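Local structure of extracellular endo-alpha-(1->5)-L-arabinanase 1 (Bacillus subtilis, 1UV4) at residues S22-L27 with D257-N262; S43-W48 with L279-L284. The protein cleaves internal alpha-(1->5)-L-arabinofuranosyl linkages of linear and sugar beet arabinan, contributing to plant cell-wall degradation. All blocks are in the same frame, centred on the assembly; numbering follows the deposited sequence.

Interaction 1 of 2, residues S22-L27 with D257-N262; sequences SSWYAL and DIVNGN. With CA (calcium ion), chain D; EDO (1,2-ethanediol), chain G.
W24 reaches across from strand 23-29 with the six-membered half of its indole and meets V259 and N260. With CG anti to the carbonyl carbon (chi1 -69°) and the ring turned across that bond (chi2 96°), the indole extends toward 257-262. On its five-membered side CD1 packs against the methyl of A45, 3.8 Å from its CB. At the far rim CZ3 lies 4.4 Å from CG1 of V259, an oblique apolar touch. CH2, at the tip, has the amide nitrogen ND2 of N260 4.2 Å away, near the ring plane and at its edge, a loose van der Waals contact. K19 adds a cation-pi interaction with the indole.

In V259, chi1 (170°) turns CG1 to W24 CZ3, while CG2, beside the backbone N, packs 3.9 Å from O1 of an ethanediol, probably from the crystallisation liquor. O2 of the same molecule gives a weak hydrogen bond to OD1 of N260, while the backbone oxygen of M17 also bonds to the diol. N260 and G261 form the type I'-like turn of a hairpin, closed by a weak bond from N262 N to V259 O (3.3 Å).

Two residues before V259, D257 grips a calcium ion with both carboxylate oxygens, OD1 at 2.3 Å and OD2 at 2.6 Å. D77 and E135 share in binding the metal, and four waters complete the first shell; one of them also donates to the carbonyl oxygen of I258. T188 and T16 hydrogen-bond to the D257 carboxylate.

The contact joins neighbouring blades of the beta-propeller: 23-29 runs between strands 16-20 and 37-42, M17 of 16-20 touches both W24 and V259, and 250-259, which carries D257 to the calcium site, pairs with 263-270 at the edge of its own sheet.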
# COMPACT_ATOMS: atom_id res chain seq x y z
N SER A 22 21.74 -2.13 9.62
CA SER A 22 21.69 -3.57 9.92
C SER A 22 20.27 -4.04 10.28
O SER A 22 20.11 -5.21 10.65
CB SER A 22 22.65 -3.91 11.07
OG SER A 22 22.24 -3.26 12.26
N SER A 23 19.26 -3.19 10.15
CA SER A 23 17.88 -3.53 10.50
C SER A 23 16.90 -3.38 9.35
O SER A 23 17.10 -2.54 8.46
CB SER A 23 17.33 -2.69 11.65
OG SER A 23 18.14 -2.87 12.79
N TRP A 24 15.82 -4.14 9.42
CA TRP A 24 14.64 -3.94 8.61
C TRP A 24 13.58 -3.18 9.43
O TRP A 24 13.47 -3.42 10.64
CB TRP A 24 14.05 -5.27 8.18
CG TRP A 24 14.89 -6.04 7.21
CD1 TRP A 24 15.78 -7.02 7.47
CD2 TRP A 24 14.85 -5.88 5.80
NE1 TRP A 24 16.32 -7.47 6.29
CE2 TRP A 24 15.76 -6.78 5.25
CE3 TRP A 24 14.16 -5.02 4.95
CZ2 TRP A 24 15.97 -6.88 3.86
CZ3 TRP A 24 14.36 -5.12 3.59
CH2 TRP A 24 15.26 -6.02 3.06
N TYR A 25 12.81 -2.30 8.79
CA TYR A 25 11.67 -1.64 9.41
C TYR A 25 10.47 -1.98 8.59
O TYR A 25 10.49 -1.85 7.34
CB TYR A 25 11.86 -0.12 9.48
CG TYR A 25 12.97 0.26 10.43
CD1 TYR A 25 14.29 0.29 9.99
CD2 TYR A 25 12.70 0.54 11.77
CE1 TYR A 25 15.33 0.58 10.85
CE2 TYR A 25 13.76 0.87 12.63
CZ TYR A 25 15.05 0.89 12.15
OH TYR A 25 16.18 1.17 12.93
N ALA A 26 9.45 -2.45 9.26
CA ALA A 26 8.14 -2.69 8.66
C ALA A 26 7.15 -1.73 9.28
O ALA A 26 7.07 -1.60 10.51
CB ALA A 26 7.69 -4.13 8.85
N LEU A 27 6.42 -1.00 8.45
CA LEU A 27 5.43 -0.07 8.96
C LEU A 27 4.07 -0.55 8.52
O LEU A 27 3.93 -1.22 7.48
CB LEU A 27 5.65 1.33 8.43
CG LEU A 27 6.99 1.95 8.80
CD1 LEU A 27 8.08 1.44 7.94
CD2 LEU A 27 6.95 3.50 8.68
N ASP A 257 3.05 -5.21 -0.84
CA ASP A 257 3.96 -4.16 -1.29
C ASP A 257 5.22 -4.78 -1.79
O ASP A 257 5.69 -5.80 -1.24
CB ASP A 257 4.23 -3.20 -0.12
CG ASP A 257 4.74 -1.89 -0.59
OD1 ASP A 257 4.44 -1.43 -1.71
OD2 ASP A 257 5.44 -1.24 0.14
N ILE A 258 5.67 -4.28 -2.93
CA ILE A 258 6.93 -4.74 -3.57
C ILE A 258 8.05 -3.94 -2.99
O ILE A 258 8.03 -2.67 -3.04
CB ILE A 258 6.88 -4.57 -5.07
CG1 ILE A 258 5.80 -5.48 -5.68
CG2 ILE A 258 8.22 -4.98 -5.64
CD1 ILE A 258 5.36 -5.04 -7.13
N VAL A 259 9.03 -4.64 -2.42
CA VAL A 259 10.14 -4.10 -1.72
C VAL A 259 11.45 -4.46 -2.51
O VAL A 259 11.69 -5.61 -2.88
CB VAL A 259 10.09 -4.58 -0.24
CG1 VAL A 259 11.36 -4.23 0.46
CG2 VAL A 259 8.86 -3.99 0.44
N ASN A 260 12.29 -3.47 -2.81
CA ASN A 260 13.54 -3.70 -3.57
C ASN A 260 13.36 -4.43 -4.92
O ASN A 260 14.29 -5.05 -5.44
CB ASN A 260 14.56 -4.49 -2.72
CG ASN A 260 14.97 -3.76 -1.43
OD1 ASN A 260 14.43 -2.70 -1.09
ND2 ASN A 260 15.95 -4.34 -0.73
N GLY A 261 12.19 -4.35 -5.51
CA GLY A 261 11.91 -4.96 -6.78
C GLY A 261 11.61 -6.45 -6.73
O GLY A 261 10.83 -6.89 -7.56
N ASN A 262 12.13 -7.18 -5.73
CA ASN A 262 12.13 -8.65 -5.70
C ASN A 262 11.76 -9.32 -4.39
O ASN A 262 12.19 -10.44 -4.10
CB ASN A 262 13.51 -9.18 -6.15
CG ASN A 262 14.63 -8.83 -5.21
OD1 ASN A 262 14.44 -8.30 -4.13
ND2 ASN A 262 15.88 -9.12 -5.65
CA CA D . 5.60 0.58 -1.76
C1 EDO G . 11.01 0.53 0.46
O1 EDO G . 9.89 -0.24 0.81
C2 EDO G . 11.89 -0.21 -0.53
O2 EDO G . 13.20 0.30 -0.45
O HOH W 1 6.38 -0.38 -3.76
O HOH W 2 8.11 -0.51 -1.71
O HOH W 3 6.62 2.65 -2.56
O HOH W 4 7.30 0.84 -0.20

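Interaction 2 of 2, residues S43-W48 with L279-L284; sequences SDAKNW and LLINDL
W48 lays one face of its indole under CD2 of L279, which sits 3.4 Å above the ring plane, offset toward the rim, with CZ2 its closest ring atom at 3.7 Å. The two side chains cross at about a right angle. I281 comes to the same ring from a different direction: its CD1 stands near the plane, at the edge, 4.4 Å from CZ2. An extended chi2 (-179°) carries CD1 of I281 out to the loop, where it also lies 3.6 Å from A45 O.

One water bridges the polar atoms beside this apolar core, accepting from W48 NE1 (2.9 Å) and donating to the carbonyl oxygens of A45 and L279. The loop is shaped by D44: OD1 takes the backbone N of K46, from above the carboxylate plane, and that of N47, both over the same face, as an Asx turn and Asx motif. OD2 receives N47 ND2 through its syn lone pair (2.8 Å).

The arrangement is inter-blade packing in the five-bladed beta-propeller of family 43, a loop of one blade resting on a strand of the blade that holds both chain termini.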
# COMPACT_ATOMS: atom_id res chain seq x y z
N SER A 43 16.25 -7.62 12.92
CA SER A 43 17.53 -7.93 12.30
C SER A 43 17.38 -9.04 11.23
O SER A 43 18.30 -9.20 10.41
CB SER A 43 18.53 -8.36 13.39
OG SER A 43 18.15 -9.61 13.95
N ASP A 44 16.29 -9.81 11.26
CA ASP A 44 16.14 -11.02 10.42
C ASP A 44 14.87 -11.02 9.56
O ASP A 44 14.52 -12.04 8.94
CB ASP A 44 16.25 -12.31 11.28
CG ASP A 44 15.11 -12.48 12.29
OD1 ASP A 44 14.22 -11.59 12.38
OD2 ASP A 44 15.03 -13.48 13.05
N ALA A 45 14.19 -9.87 9.50
CA ALA A 45 12.88 -9.76 8.84
C ALA A 45 11.83 -10.82 9.21
O ALA A 45 10.86 -11.06 8.45
CB ALA A 45 13.06 -9.68 7.30
N LYS A 46 11.96 -11.43 10.38
CA LYS A 46 11.09 -12.51 10.84
C LYS A 46 10.62 -12.29 12.26
O LYS A 46 9.44 -12.40 12.56
CB LYS A 46 11.81 -13.83 10.73
N ASN A 47 11.56 -11.94 13.14
CA ASN A 47 11.26 -11.68 14.53
C ASN A 47 11.42 -10.20 14.76
O ASN A 47 12.52 -9.66 14.69
CB ASN A 47 12.19 -12.47 15.43
CG ASN A 47 12.01 -13.96 15.25
OD1 ASN A 47 11.02 -14.52 15.73
ND2 ASN A 47 12.91 -14.59 14.54
N TRP A 48 10.30 -9.60 15.09
CA TRP A 48 10.13 -8.17 15.10
C TRP A 48 9.84 -7.68 16.50
O TRP A 48 9.28 -8.40 17.33
CB TRP A 48 8.94 -7.78 14.20
CG TRP A 48 9.08 -8.21 12.76
CD1 TRP A 48 8.72 -9.39 12.20
CD2 TRP A 48 9.64 -7.42 11.68
NE1 TRP A 48 9.05 -9.42 10.86
CE2 TRP A 48 9.60 -8.21 10.51
CE3 TRP A 48 10.19 -6.13 11.59
CZ2 TRP A 48 10.09 -7.77 9.28
CZ3 TRP A 48 10.69 -5.70 10.35
CH2 TRP A 48 10.63 -6.51 9.21
N LEU A 279 2.55 -10.30 9.10
CA LEU A 279 3.43 -9.98 7.97
C LEU A 279 4.04 -11.24 7.38
O LEU A 279 4.77 -11.94 8.07
CB LEU A 279 4.52 -9.05 8.45
CG LEU A 279 5.61 -8.66 7.46
CD1 LEU A 279 5.07 -7.99 6.25
CD2 LEU A 279 6.61 -7.74 8.12
N LEU A 280 3.73 -11.52 6.11
CA LEU A 280 4.29 -12.67 5.37
C LEU A 280 5.15 -12.09 4.26
O LEU A 280 4.84 -11.09 3.63
CB LEU A 280 3.22 -13.54 4.78
CG LEU A 280 2.56 -14.54 5.70
CD1 LEU A 280 1.82 -13.95 6.85
CD2 LEU A 280 1.60 -15.43 4.90
N ILE A 281 6.29 -12.73 4.04
CA ILE A 281 7.26 -12.23 3.07
C ILE A 281 7.75 -13.37 2.18
O ILE A 281 8.09 -14.44 2.67
CB ILE A 281 8.47 -11.59 3.81
CG1 ILE A 281 8.00 -10.55 4.85
CG2 ILE A 281 9.43 -10.99 2.79
CD1 ILE A 281 9.14 -9.89 5.55
N ASN A 282 7.77 -13.12 0.86
CA ASN A 282 8.32 -14.07 -0.10
C ASN A 282 9.28 -13.37 -1.03
O ASN A 282 9.14 -12.20 -1.29
CB ASN A 282 7.22 -14.64 -1.02
CG ASN A 282 6.50 -15.82 -0.42
OD1 ASN A 282 5.75 -15.65 0.53
ND2 ASN A 282 6.71 -17.00 -1.00
N ASP A 283 10.21 -14.12 -1.62
CA ASP A 283 10.94 -13.63 -2.79
C ASP A 283 9.96 -13.53 -3.94
O ASP A 283 8.98 -14.29 -4.02
CB ASP A 283 11.98 -14.61 -3.17
CG ASP A 283 12.97 -14.86 -2.06
OD1 ASP A 283 13.57 -13.87 -1.58
OD2 ASP A 283 13.21 -15.99 -1.59
N LEU A 284 10.23 -12.59 -4.83
CA LEU A 284 9.45 -12.37 -6.05
C LEU A 284 10.36 -12.57 -7.23
O LEU A 284 11.49 -12.03 -7.27
CB LEU A 284 8.93 -10.93 -6.07
CG LEU A 284 7.63 -10.54 -6.75
CD1 LEU A 284 6.50 -11.47 -6.42
CD2 LEU A 284 7.34 -9.10 -6.34
O HOH W 5 7.82 -11.18 8.93

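In the fold
From the N terminus, strand 4-8 first lines up at the edge of the last sheet, beside 276-283, so the ends of the chain join in one propeller blade. The chain then builds the next blade, 16-54, which supplies 22-27 and 43-48, and passes through three further sheets before returning with 257-262 and 279-284. Each contact thus closes a loop of about 230 residues, and the two cross because their segments alternate. Both tie the same pair of blades, interaction 1 nearer the calcium site and interaction 2 farther out. They meet where W48 CZ3 packs on W24 O (3.6 Å) and through a probable hydrogen bond from L284 N to N262 O (3.0 Å).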